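Local coordinates for protein lipoteichoic acid primase (Listeria monocytogenes, PDB 4UOP) that binds a magnesium ion in its extracellular catalytic domain, which has the alpha/beta fold of the sulfatase family, at residues 223-228 and 285-290; 66-71 and 255-260; 70-75 and 249-254; 235-238 and 242-245. All coordinates share one frame; numbering follows the deposited sequence.

Contact 1 of 4, residues 223-228 and 285-290; sequences SHMPFD and HHIIKT. With MG (magnesium ion), chain J.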
loop_
_atom_site.group_PDB
_atom_site.type_symbol
_atom_site.label_atom_id
_atom_site.label_comp_id
_atom_site.label_asym_id
_atom_site.label_seq_id
_atom_site.Cartn_x
_atom_site.Cartn_y
_atom_site.Cartn_z
ATOM N N SER B 223 3.246 -23.185 -3.753
ATOM C CA SER B 223 3.692 -22.780 -2.429
ATOM C C SER B 223 3.135 -21.408 -1.983
ATOM O O SER B 223 3.680 -20.773 -1.062
ATOM C CB SER B 223 5.220 -22.855 -2.333
ATOM O OG SER B 223 5.836 -22.176 -3.429
ATOM N N HIS B 224 2.035 -20.967 -2.593
ATOM C CA HIS B 224 1.301 -19.780 -2.121
ATOM C C HIS B 224 0.557 -20.166 -0.836
ATOM O O HIS B 224 0.114 -21.319 -0.697
ATOM C CB HIS B 224 0.272 -19.325 -3.162
ATOM C CG HIS B 224 -0.150 -17.891 -3.033
ATOM N ND1 HIS B 224 -1.051 -17.449 -2.087
ATOM C CD2 HIS B 224 0.217 -16.794 -3.739
ATOM C CE1 HIS B 224 -1.236 -16.145 -2.229
ATOM N NE2 HIS B 224 -0.476 -15.724 -3.226
ATOM N N MET B 225 0.398 -19.206 0.066
ATOM C CA MET B 225 -0.404 -19.393 1.288
ATOM C C MET B 225 -1.849 -19.664 0.861
ATOM O O MET B 225 -2.296 -19.122 -0.155
ATOM C CB MET B 225 -0.292 -18.131 2.144
ATOM C CG MET B 225 -0.785 -18.218 3.583
ATOM S SD MET B 225 -0.844 -16.616 4.429
ATOM C CE MET B 225 0.856 -16.330 4.862
ATOM N N PRO B 226 -2.575 -20.543 1.586
ATOM C CA PRO B 226 -2.267 -21.234 2.840
ATOM C C PRO B 226 -1.428 -22.513 2.749
ATOM O O PRO B 226 -1.458 -23.300 3.680
ATOM C CB PRO B 226 -3.669 -21.580 3.373
ATOM C CG PRO B 226 -4.445 -21.868 2.140
ATOM C CD PRO B 226 -3.935 -20.868 1.118
ATOM N N PHE B 227 -0.695 -22.742 1.666
ATOM C CA PHE B 227 0.260 -23.869 1.618
ATOM C C PHE B 227 -0.432 -25.233 1.686
ATOM O O PHE B 227 0.126 -26.182 2.238
ATOM C CB PHE B 227 1.316 -23.751 2.734
ATOM C CG PHE B 227 1.806 -22.350 2.954
ATOM C CD1 PHE B 227 2.418 -21.666 1.929
ATOM C CD2 PHE B 227 1.648 -21.717 4.168
ATOM C CE1 PHE B 227 2.853 -20.371 2.102
ATOM C CE2 PHE B 227 2.092 -20.407 4.354
ATOM C CZ PHE B 227 2.694 -19.734 3.312
ATOM N N ASP B 228 -1.633 -25.315 1.112
ATOM C CA ASP B 228 -2.433 -26.547 1.132
ATOM C C ASP B 228 -1.972 -27.508 0.051
ATOM O O ASP B 228 -2.190 -27.259 -1.128
ATOM C CB ASP B 228 -3.917 -26.214 0.935
ATOM C CG ASP B 228 -4.808 -27.444 1.001
ATOM O OD1 ASP B 228 -4.435 -28.440 1.661
ATOM O OD2 ASP B 228 -5.903 -27.406 0.397
ATOM N N HIS B 285 9.244 -13.339 -2.843
ATOM C CA HIS B 285 9.293 -12.588 -1.598
ATOM C C HIS B 285 9.091 -13.566 -0.457
ATOM O O HIS B 285 8.659 -14.713 -0.678
ATOM C CB HIS B 285 8.176 -11.547 -1.576
ATOM C CG HIS B 285 6.835 -12.131 -1.854
ATOM N ND1 HIS B 285 6.122 -12.824 -0.901
ATOM C CD2 HIS B 285 6.106 -12.200 -2.991
ATOM C CE1 HIS B 285 5.001 -13.270 -1.429
ATOM N NE2 HIS B 285 4.972 -12.916 -2.700
ATOM N N HIS B 286 9.414 -13.105 0.751
ATOM C CA HIS B 286 9.254 -13.919 1.939
ATOM C C HIS B 286 7.791 -13.977 2.310
ATOM O O HIS B 286 6.985 -13.164 1.862
ATOM C CB HIS B 286 10.061 -13.364 3.098
ATOM C CG HIS B 286 9.367 -12.281 3.850
ATOM N ND1 HIS B 286 9.181 -11.018 3.333
ATOM C CD2 HIS B 286 8.805 -12.272 5.081
ATOM C CE1 HIS B 286 8.543 -10.273 4.217
ATOM N NE2 HIS B 286 8.297 -11.014 5.286
ATOM N N ILE B 287 7.456 -14.961 3.126
ATOM C CA ILE B 287 6.100 -15.065 3.623
ATOM C C ILE B 287 6.037 -15.322 5.134
ATOM O O ILE B 287 5.039 -14.988 5.761
ATOM C CB ILE B 287 5.301 -16.132 2.822
ATOM C CG1 ILE B 287 3.792 -15.964 3.020
ATOM C CG2 ILE B 287 5.748 -17.538 3.182
ATOM C CD1 ILE B 287 3.272 -14.574 2.706
ATOM N N ILE B 288 7.090 -15.896 5.709
ATOM C CA ILE B 288 7.120 -16.218 7.138
ATOM C C ILE B 288 7.928 -15.148 7.870
ATOM O O ILE B 288 9.111 -14.926 7.577
ATOM C CB ILE B 288 7.757 -17.600 7.374
ATOM C CG1 ILE B 288 7.062 -18.696 6.536
ATOM C CG2 ILE B 288 7.784 -17.923 8.864
ATOM C CD1 ILE B 288 5.596 -18.965 6.866
ATOM N N LYS B 289 7.283 -14.457 8.802
ATOM C CA LYS B 289 7.991 -13.527 9.676
ATOM C C LYS B 289 8.627 -14.355 10.784
ATOM O O LYS B 289 7.934 -14.787 11.722
ATOM C CB LYS B 289 7.041 -12.480 10.241
ATOM C CG LYS B 289 6.406 -11.616 9.175
ATOM C CD LYS B 289 6.262 -10.178 9.642
ATOM C CE LYS B 289 5.756 -9.279 8.525
ATOM N NZ LYS B 289 4.317 -9.508 8.229
ATOM N N THR B 290 9.926 -14.612 10.662
ATOM C CA THR B 290 10.560 -15.635 11.486
ATOM C C THR B 290 10.660 -15.206 12.949
ATOM O O THR B 290 10.652 -16.061 13.829
ATOM C CB THR B 290 11.948 -16.049 10.966
ATOM O OG1 THR B 290 12.765 -14.880 10.786
ATOM C CG2 THR B 290 11.821 -16.798 9.641
HETATM MG MG MG J . 3.949 -14.236 -4.158
HETATM O O HOH W 1 2.074 -13.858 -3.041
#
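The carbonyl oxygen of Met225, whose side chain reaches across to Ile287, accepts the N-H of the preceding residue's imidazole: His224 ND1 lies 2.8 Å from Met225 O. The bond is practically straight (179°), lies in the ring plane and meets a lone pair in the carbonyl plane, which should help fix the rotation of the imidazole. His285 makes a matching bond, from ND1 to His286 O at 2.9 Å, but here the donor stands well above the carbonyl plane. Its other nitrogen, His285 NE2, binds the magnesium ion at 2.2 Å, alongside Glu66, Thr108, Asp284 and a water. Both segments are loops that follow parallel strands of the central sheet, 214-219 and 277-283, an arrangement in which the metal site of this sulfatase-type alpha/beta fold gathers at the strand ends. Between them the packing is apolar and centred on Ile287. With CG1 anti to the backbone N (chi1 -162°), Ile287 brings CG1 against Met225 CE at a tight 3.5 Å, while its CG2 branch comes obliquely to Phe227 CZ at 3.8 Å. The Phe227 ring carries Met225 CA over one face, offset toward the rim, and meets Tyr250 of helix 246-271 edge-to-face. Asp244 of the second subunit packs on His224, His285 and Ile287, and Lys289 forms a salt bridge with Asp228 of that subunit.

Contact 2 of 4, residues 66-71 and 255-260; sequences ESFQRN and HYADKQ. With MG (magnesium ion), chain J.
Phe68 presents the edge of its ring to Ala257, whose CB sits near the ring plane, 3.8 Å from Phe68 CE1 and equally close to CZ. This buried contact joins the loop after strand 59-65, which carries a metal ligand of the sulfatase-type alpha/beta fold, to the middle of helix 246-271 packed beside it. The helix offers mainly the Ala257 methyl and the backbone at Asp258: Phe68 CZ also approaches Asp258 N at 4.0 Å, again at the edge of the ring. Having CG anti to the carbonyl carbon (chi1 -83°) turns the ring so that its edge meets the helix, with Glu66 O of the loop also in plane at the rim; Val254 and Leu86 add to its surroundings. Two residues earlier in the loop, the carboxylate of Glu66 lies on the side away from the helix. It grips the magnesium ion with both oxygens, OE1 at 2.4 Å and OE2 at 2.2 Å. Glu66 OE2 has a second task, accepting a hydrogen bond from Ser67 OG (2.7 Å) on its anti lone pair, the one directed away from OE1, which would help hold the carboxylate in place. At the far end of the loop segment, Gln69 NE2 donates to Asn71 OD1 over 2.9 Å, nearly in the plane of the Gln69 amide and onto a lone pair of the Asn71 carbonyl.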
loop_
_atom_site.group_PDB
_atom_site.type_symbol
_atom_site.label_atom_id
_atom_site.label_comp_id
_atom_site.label_asym_id
_atom_site.label_seq_id
_atom_site.Cartn_x
_atom_site.Cartn_y
_atom_site.Cartn_z
ATOM N N GLU B 66 7.185 -19.020 -5.760
ATOM C CA GLU B 66 6.277 -18.368 -4.834
ATOM C C GLU B 66 6.660 -18.575 -3.360
ATOM O O GLU B 66 6.763 -19.721 -2.887
ATOM C CB GLU B 66 4.851 -18.888 -5.074
ATOM C CG GLU B 66 3.830 -18.313 -4.105
ATOM C CD GLU B 66 3.762 -16.800 -4.167
ATOM O OE1 GLU B 66 3.383 -16.263 -5.229
ATOM O OE2 GLU B 66 4.061 -16.139 -3.150
ATOM N N SER B 67 6.876 -17.469 -2.647
ATOM C CA SER B 67 7.045 -17.465 -1.186
ATOM C C SER B 67 8.272 -18.224 -0.642
ATOM O O SER B 67 8.341 -18.485 0.561
ATOM C CB SER B 67 5.754 -17.968 -0.499
ATOM O OG SER B 67 4.704 -17.022 -0.669
ATOM N N PHE B 68 9.255 -18.514 -1.501
ATOM C CA PHE B 68 10.552 -19.043 -1.058
ATOM C C PHE B 68 11.384 -17.912 -0.410
ATOM O O PHE B 68 11.522 -16.833 -0.999
ATOM C CB PHE B 68 11.348 -19.620 -2.232
ATOM C CG PHE B 68 10.990 -21.040 -2.624
ATOM C CD1 PHE B 68 9.688 -21.394 -2.931
ATOM C CD2 PHE B 68 11.983 -22.008 -2.761
ATOM C CE1 PHE B 68 9.377 -22.692 -3.326
ATOM C CE2 PHE B 68 11.680 -23.305 -3.159
ATOM C CZ PHE B 68 10.376 -23.638 -3.464
ATOM N N GLN B 69 11.940 -18.164 0.775
ATOM C CA GLN B 69 12.840 -17.209 1.437
ATOM C C GLN B 69 14.100 -17.929 1.877
ATOM O O GLN B 69 14.059 -19.082 2.315
ATOM C CB GLN B 69 12.166 -16.502 2.617
ATOM C CG GLN B 69 11.652 -17.421 3.716
ATOM C CD GLN B 69 10.682 -16.700 4.625
ATOM O OE1 GLN B 69 9.531 -16.490 4.256
ATOM N NE2 GLN B 69 11.146 -16.301 5.817
ATOM N N ARG B 70 15.224 -17.236 1.776
ATOM C CA ARG B 70 16.522 -17.867 1.965
ATOM C C ARG B 70 16.703 -18.512 3.333
ATOM O O ARG B 70 17.330 -19.570 3.420
ATOM C CB ARG B 70 17.663 -16.884 1.690
ATOM C CG ARG B 70 19.036 -17.534 1.607
ATOM C CD ARG B 70 19.044 -18.706 0.648
ATOM N NE ARG B 70 20.379 -19.193 0.308
ATOM C CZ ARG B 70 20.646 -20.412 -0.174
ATOM N NH1 ARG B 70 19.675 -21.324 -0.322
ATOM N NH2 ARG B 70 21.898 -20.735 -0.495
ATOM N N ASN B 71 16.174 -17.898 4.392
ATOM C CA ASN B 71 16.344 -18.462 5.744
ATOM C C ASN B 71 15.442 -19.669 6.031
ATOM O O ASN B 71 15.519 -20.278 7.112
ATOM C CB ASN B 71 16.247 -17.390 6.835
ATOM C CG ASN B 71 14.883 -16.742 6.949
ATOM O OD1 ASN B 71 13.879 -17.221 6.431
ATOM N ND2 ASN B 71 14.842 -15.637 7.671
ATOM N N HIS B 255 8.660 -27.960 -0.168
ATOM C CA HIS B 255 9.269 -29.206 -0.563
ATOM C C HIS B 255 8.648 -29.725 -1.854
ATOM O O HIS B 255 9.351 -30.195 -2.727
ATOM C CB HIS B 255 9.144 -30.256 0.545
ATOM C CG HIS B 255 9.749 -31.572 0.184
ATOM N ND1 HIS B 255 11.108 -31.787 0.183
ATOM C CD2 HIS B 255 9.182 -32.732 -0.220
ATOM C CE1 HIS B 255 11.348 -33.038 -0.175
ATOM N NE2 HIS B 255 10.197 -33.627 -0.431
ATOM N N TYR B 256 7.323 -29.655 -1.960
ATOM C CA TYR B 256 6.639 -30.039 -3.179
ATOM C C TYR B 256 7.118 -29.173 -4.363
ATOM O O TYR B 256 7.463 -29.685 -5.430
ATOM C CB TYR B 256 5.126 -29.926 -3.014
ATOM C CG TYR B 256 4.408 -30.083 -4.317
ATOM C CD1 TYR B 256 4.160 -31.352 -4.854
ATOM C CD2 TYR B 256 4.027 -28.958 -5.073
ATOM C CE1 TYR B 256 3.533 -31.486 -6.081
ATOM C CE2 TYR B 256 3.400 -29.092 -6.289
ATOM C CZ TYR B 256 3.153 -30.358 -6.790
ATOM O OH TYR B 256 2.544 -30.473 -8.022
ATOM N N ALA B 257 7.126 -27.868 -4.161
ATOM C CA ALA B 257 7.525 -26.943 -5.218
ATOM C C ALA B 257 8.976 -27.201 -5.663
ATOM O O ALA B 257 9.270 -27.211 -6.858
ATOM C CB ALA B 257 7.336 -25.511 -4.754
ATOM N N ASP B 258 9.865 -27.420 -4.706
ATOM C CA ASP B 258 11.266 -27.736 -4.986
ATOM C C ASP B 258 11.406 -29.080 -5.725
ATOM O O ASP B 258 12.204 -29.214 -6.662
ATOM C CB ASP B 258 12.073 -27.713 -3.693
ATOM C CG ASP B 258 13.504 -28.179 -3.869
ATOM O OD1 ASP B 258 13.761 -29.418 -3.900
ATOM O OD2 ASP B 258 14.399 -27.294 -3.945
ATOM N N LYS B 259 10.615 -30.075 -5.323
ATOM C CA LYS B 259 10.607 -31.355 -6.038
ATOM C C LYS B 259 10.228 -31.193 -7.515
ATOM O O LYS B 259 10.885 -31.746 -8.397
ATOM C CB LYS B 259 9.640 -32.324 -5.373
ATOM C CG LYS B 259 9.581 -33.693 -6.028
ATOM C CD LYS B 259 8.803 -34.636 -5.128
ATOM C CE LYS B 259 8.658 -36.027 -5.720
ATOM N NZ LYS B 259 7.322 -36.164 -6.347
ATOM N N GLN B 260 9.155 -30.457 -7.780
ATOM C CA GLN B 260 8.659 -30.285 -9.138
ATOM C C GLN B 260 9.642 -29.462 -9.955
ATOM O O GLN B 260 9.850 -29.745 -11.128
ATOM C CB GLN B 260 7.262 -29.658 -9.153
ATOM C CG GLN B 260 6.183 -30.565 -8.541
ATOM C CD GLN B 260 6.166 -31.963 -9.140
ATOM O OE1 GLN B 260 6.376 -32.141 -10.342
ATOM N NE2 GLN B 260 5.891 -32.960 -8.308
HETATM MG MG MG J . 3.949 -14.236 -4.158
HETATM O O HOH W 1 2.074 -13.858 -3.041
#

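Contact 3 of 4, residues 70-75 and 249-254; sequences RNLTNV and NYFEAV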
loop_
_atom_site.group_PDB
_atom_site.type_symbol
_atom_site.label_atom_id
_atom_site.label_comp_id
_atom_site.label_asym_id
_atom_site.label_seq_id
_atom_site.Cartn_x
_atom_site.Cartn_y
_atom_site.Cartn_z
ATOM N N ARG B 70 15.224 -17.236 1.776
ATOM C CA ARG B 70 16.522 -17.867 1.965
ATOM C C ARG B 70 16.703 -18.512 3.333
ATOM O O ARG B 70 17.330 -19.570 3.420
ATOM C CB ARG B 70 17.663 -16.884 1.690
ATOM C CG ARG B 70 19.036 -17.534 1.607
ATOM C CD ARG B 70 19.044 -18.706 0.648
ATOM N NE ARG B 70 20.379 -19.193 0.308
ATOM C CZ ARG B 70 20.646 -20.412 -0.174
ATOM N NH1 ARG B 70 19.675 -21.324 -0.322
ATOM N NH2 ARG B 70 21.898 -20.735 -0.495
ATOM N N ASN B 71 16.174 -17.898 4.392
ATOM C CA ASN B 71 16.344 -18.462 5.744
ATOM C C ASN B 71 15.442 -19.669 6.031
ATOM O O ASN B 71 15.519 -20.278 7.112
ATOM C CB ASN B 71 16.247 -17.390 6.835
ATOM C CG ASN B 71 14.883 -16.742 6.949
ATOM O OD1 ASN B 71 13.879 -17.221 6.431
ATOM N ND2 ASN B 71 14.842 -15.637 7.671
ATOM N N LEU B 72 14.605 -20.033 5.067
ATOM C CA LEU B 72 13.878 -21.310 5.130
ATOM C C LEU B 72 14.158 -22.183 3.907
ATOM O O LEU B 72 13.276 -22.858 3.398
ATOM C CB LEU B 72 12.379 -21.046 5.299
ATOM C CG LEU B 72 11.995 -20.305 6.587
ATOM C CD1 LEU B 72 10.529 -19.916 6.557
ATOM C CD2 LEU B 72 12.283 -21.148 7.825
ATOM N N THR B 73 15.381 -22.126 3.410
ATOM C CA THR B 73 15.864 -23.053 2.412
ATOM C C THR B 73 17.109 -23.706 2.971
ATOM O O THR B 73 17.681 -23.226 3.950
ATOM C CB THR B 73 16.201 -22.373 1.076
ATOM O OG1 THR B 73 17.290 -21.465 1.267
ATOM C CG2 THR B 73 14.992 -21.638 0.514
ATOM N N ASN B 74 17.524 -24.816 2.363
ATOM C CA ASN B 74 18.659 -25.594 2.866
ATOM C C ASN B 74 18.479 -25.957 4.341
ATOM O O ASN B 74 19.402 -25.846 5.156
ATOM C CB ASN B 74 19.985 -24.856 2.609
ATOM C CG ASN B 74 21.129 -25.812 2.288
ATOM O OD1 ASN B 74 21.164 -26.939 2.781
ATOM N ND2 ASN B 74 22.059 -25.373 1.440
ATOM N N VAL B 75 17.265 -26.380 4.662
ATOM C CA VAL B 75 16.861 -26.785 6.000
ATOM C C VAL B 75 16.607 -28.285 5.969
ATOM O O VAL B 75 16.150 -28.812 4.961
ATOM C CB VAL B 75 15.575 -26.016 6.417
ATOM C CG1 VAL B 75 14.777 -26.759 7.477
ATOM C CG2 VAL B 75 15.938 -24.612 6.903
ATOM N N ASN B 249 2.944 -26.579 7.215
ATOM C CA ASN B 249 2.324 -26.604 5.906
ATOM C C ASN B 249 3.221 -25.921 4.874
ATOM O O ASN B 249 3.321 -26.385 3.743
ATOM C CB ASN B 249 0.948 -25.949 5.939
ATOM C CG ASN B 249 -0.033 -26.717 6.817
ATOM O OD1 ASN B 249 0.104 -27.919 7.002
ATOM N ND2 ASN B 249 -1.006 -26.021 7.361
ATOM N N TYR B 250 3.879 -24.850 5.296
ATOM C CA TYR B 250 4.823 -24.120 4.451
ATOM C C TYR B 250 5.932 -25.044 4.001
ATOM O O TYR B 250 6.221 -25.125 2.820
ATOM C CB TYR B 250 5.403 -22.933 5.202
ATOM C CG TYR B 250 6.453 -22.177 4.433
ATOM C CD1 TYR B 250 6.094 -21.271 3.434
ATOM C CD2 TYR B 250 7.789 -22.367 4.696
ATOM C CE1 TYR B 250 7.050 -20.567 2.727
ATOM C CE2 TYR B 250 8.756 -21.670 3.995
ATOM C CZ TYR B 250 8.377 -20.765 3.023
ATOM O OH TYR B 250 9.352 -20.087 2.333
ATOM N N PHE B 251 6.505 -25.798 4.932
ATOM C CA PHE B 251 7.570 -26.740 4.586
ATOM C C PHE B 251 7.132 -27.847 3.613
ATOM O O PHE B 251 7.894 -28.218 2.717
ATOM C CB PHE B 251 8.180 -27.376 5.839
ATOM C CG PHE B 251 9.132 -26.490 6.606
ATOM C CD1 PHE B 251 10.021 -25.625 5.972
ATOM C CD2 PHE B 251 9.164 -26.561 7.991
ATOM C CE1 PHE B 251 10.893 -24.850 6.706
ATOM C CE2 PHE B 251 10.027 -25.776 8.728
ATOM C CZ PHE B 251 10.892 -24.915 8.088
ATOM N N GLU B 252 5.924 -28.392 3.774
ATOM C CA GLU B 252 5.411 -29.381 2.816
ATOM C C GLU B 252 5.268 -28.760 1.416
ATOM O O GLU B 252 5.580 -29.392 0.412
ATOM C CB GLU B 252 4.040 -29.920 3.214
ATOM C CG GLU B 252 3.989 -30.600 4.564
ATOM C CD GLU B 252 4.580 -32.001 4.583
ATOM O OE1 GLU B 252 5.077 -32.512 3.543
ATOM O OE2 GLU B 252 4.518 -32.603 5.678
ATOM N N ALA B 253 4.779 -27.530 1.367
ATOM C CA ALA B 253 4.510 -26.863 0.088
ATOM C C ALA B 253 5.798 -26.478 -0.615
ATOM O O ALA B 253 5.923 -26.674 -1.828
ATOM C CB ALA B 253 3.649 -25.638 0.287
ATOM N N VAL B 254 6.748 -25.947 0.136
ATOM C CA VAL B 254 8.056 -25.599 -0.433
ATOM C C VAL B 254 8.772 -26.863 -0.925
ATOM O O VAL B 254 9.377 -26.861 -1.989
ATOM C CB VAL B 254 8.904 -24.825 0.585
ATOM C CG1 VAL B 254 10.363 -24.781 0.170
ATOM C CG2 VAL B 254 8.332 -23.420 0.756
HETATM O O HOH W 2 11.681 -21.084 1.486
#
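Leu72 sets its two methyl branches against two successive aromatic rings of helix 246-271. Its side chain runs aslant to that of Tyr250, with CD1 3.6 Å from Tyr250 CE2, and nearly perpendicular to that of Phe251, where CD2 is 4.0 Å from Phe251 CZ; both rings are met obliquely. The tyrosine extends toward the loop, its CG anti to the backbone N (chi1 176°); in Phe251 CG is instead anti to the carbonyl carbon (chi1 -77°), which brings the CE1/CZ side of the ring to Leu72. Val75 CG1 touches the same Phe251 CZ more loosely, and within the helix Val254 CG2 lies over one face of the Tyr250 ring, offset toward the rim. These contacts join the loop after strand 59-65 to helix 246-271 of the sulfatase-type alpha/beta domain. The loop's own turn is pinned where Arg70 O accepts from both Thr73 OG1 and Thr73 N on the same face of the carbonyl. Polar contact is confined to the tyrosine hydroxyl: a water donates to Tyr250 OH at 2.7 Å and to Leu72 O at 3.1 Å, while the hydroxyl also bonds to Ser67 O. The buried hydroxyl thus has both a backbone carbonyl and a water as partners, while the ring packs against apolar groups.

Contact 4 of 4, residues 235-238 and 242-245; sequences EIDL and LKDT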
loop_
_atom_site.group_PDB
_atom_site.type_symbol
_atom_site.label_atom_id
_atom_site.label_comp_id
_atom_site.label_asym_id
_atom_site.label_seq_id
_atom_site.Cartn_x
_atom_site.Cartn_y
_atom_site.Cartn_z
ATOM N N GLU B 235 5.425 -35.111 1.535
ATOM C CA GLU B 235 6.505 -36.086 1.662
ATOM C C GLU B 235 7.377 -35.903 2.891
ATOM O O GLU B 235 8.251 -36.730 3.150
ATOM C CB GLU B 235 7.367 -36.070 0.396
ATOM C CG GLU B 235 6.661 -36.665 -0.811
ATOM C CD GLU B 235 7.534 -36.700 -2.053
ATOM O OE1 GLU B 235 8.746 -36.397 -1.966
ATOM O OE2 GLU B 235 6.993 -37.035 -3.129
ATOM N N ILE B 236 7.153 -34.838 3.647
ATOM C CA ILE B 236 7.895 -34.610 4.878
ATOM C C ILE B 236 7.090 -35.153 6.059
ATOM O O ILE B 236 5.938 -34.772 6.253
ATOM C CB ILE B 236 8.176 -33.104 5.080
ATOM C CG1 ILE B 236 8.889 -32.520 3.851
ATOM C CG2 ILE B 236 8.996 -32.858 6.339
ATOM C CD1 ILE B 236 10.186 -33.206 3.483
ATOM N N ASP B 237 7.685 -36.063 6.820
ATOM C CA ASP B 237 7.092 -36.501 8.084
ATOM C C ASP B 237 7.428 -35.439 9.139
ATOM O O ASP B 237 8.575 -35.316 9.560
ATOM C CB ASP B 237 7.624 -37.881 8.493
ATOM C CG ASP B 237 7.100 -38.339 9.854
ATOM O OD1 ASP B 237 5.914 -38.080 10.172
ATOM O OD2 ASP B 237 7.883 -38.964 10.608
ATOM N N LEU B 238 6.421 -34.668 9.536
ATOM C CA LEU B 238 6.639 -33.485 10.368
ATOM C C LEU B 238 6.657 -33.849 11.852
ATOM O O LEU B 238 5.828 -34.647 12.287
ATOM C CB LEU B 238 5.527 -32.466 10.146
ATOM C CG LEU B 238 5.495 -31.711 8.818
ATOM C CD1 LEU B 238 4.223 -30.895 8.727
ATOM C CD2 LEU B 238 6.701 -30.809 8.682
ATOM N N LEU B 242 5.521 -28.987 14.462
ATOM C CA LEU B 242 5.195 -28.446 13.135
ATOM C C LEU B 242 3.895 -28.949 12.509
ATOM O O LEU B 242 3.298 -28.262 11.680
ATOM C CB LEU B 242 6.303 -28.773 12.171
ATOM C CG LEU B 242 7.576 -27.975 12.396
ATOM C CD1 LEU B 242 8.704 -28.539 11.562
ATOM C CD2 LEU B 242 7.348 -26.508 12.083
ATOM N N LYS B 243 3.416 -30.114 12.925
ATOM C CA LYS B 243 2.338 -30.758 12.209
ATOM C C LYS B 243 1.111 -29.878 12.395
ATOM O O LYS B 243 0.882 -29.361 13.484
ATOM C CB LYS B 243 2.086 -32.185 12.725
ATOM C CG LYS B 243 1.289 -33.064 11.760
ATOM C CD LYS B 243 1.029 -34.445 12.328
ATOM C CE LYS B 243 2.196 -35.385 12.091
ATOM N NZ LYS B 243 2.086 -36.122 10.804
ATOM N N ASP B 244 0.359 -29.681 11.312
ATOM C CA ASP B 244 -0.863 -28.853 11.282
ATOM C C ASP B 244 -0.680 -27.399 11.784
ATOM O O ASP B 244 -1.587 -26.787 12.371
ATOM C CB ASP B 244 -1.983 -29.595 12.016
ATOM C CG ASP B 244 -2.356 -30.925 11.338
ATOM O OD1 ASP B 244 -1.735 -31.287 10.313
ATOM O OD2 ASP B 244 -3.279 -31.619 11.829
ATOM N N THR B 245 0.499 -26.849 11.500
ATOM C CA THR B 245 0.842 -25.446 11.787
ATOM C C THR B 245 1.160 -24.764 10.463
ATOM O O THR B 245 1.468 -25.449 9.502
ATOM C CB THR B 245 2.098 -25.291 12.689
ATOM O OG1 THR B 245 3.290 -25.726 12.007
ATOM C CG2 THR B 245 1.945 -26.069 14.012
HETATM O O HOH W 3 3.169 -34.762 8.558
#
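The chain comes back past itself, Leu238 CA 5.4 Å from Lys243 CA, where a type II beta turn runs from Leu242 to Thr245. In that turn Leu242 O accepts from Thr245 N at 3.1 Å and from Thr245 OG1 at 2.6 Å, both from the same face of the carbonyl, with the hydroxyl tilted 32° from its plane. Asp244 takes the left-handed conformation expected at the third position of such a turn. Across the fold-back, Leu238 and Leu242 set their side chains at about a right angle, with Leu238 CD2 4.1 Å from Leu242 CB, while the other branch, CD1, rests 4.0 Å from Lys243 CA. Both leucines also pack on helix 246-271, Leu238 against Glu252 and Leu242 against Leu247 and Phe251. The turn leads straight into that helix: Thr245 is its N-cap, and OG1 also binds Gly248 N, so one hydroxyl closes the turn and caps the first helical turn. Lys243 starts off extended; the bend at chi3 (-84°) then brings CE to 3.7 Å from Leu238 O, and the next at chi4 (-90°) sets the direction of NZ. Its ammonium group donates to a water, NZ to water oxygen 2.8 Å, and that water also accepts a weak bond from Leu238 N. Asp237 OD1 stands 4.3 Å from Lys243 NZ, too far for a salt bridge, and any attraction between these two exposed charges is probably modest.

Overall arrangement
From the N terminus, the loop after strand 59-65 supplies the first halves of contacts 2 and 3, which share Arg70 and Asn71 and close long loops onto adjoining parts of helix 246-271. After strand 214-219 the chain begins contact 1, which closes only beyond strand 277-283 and so crosses both. Contact 4 is a short local closure just ahead of the helix, lying within the spans of the other three. Contacts 1 and 2 meet at the magnesium ion; Ile287 of contact 1 packs on Tyr250 of contact 3, and Glu252 of contact 3 bonds to Ile236 N of contact 4. The helix thus ties the metal-site loops to the peripheral turn.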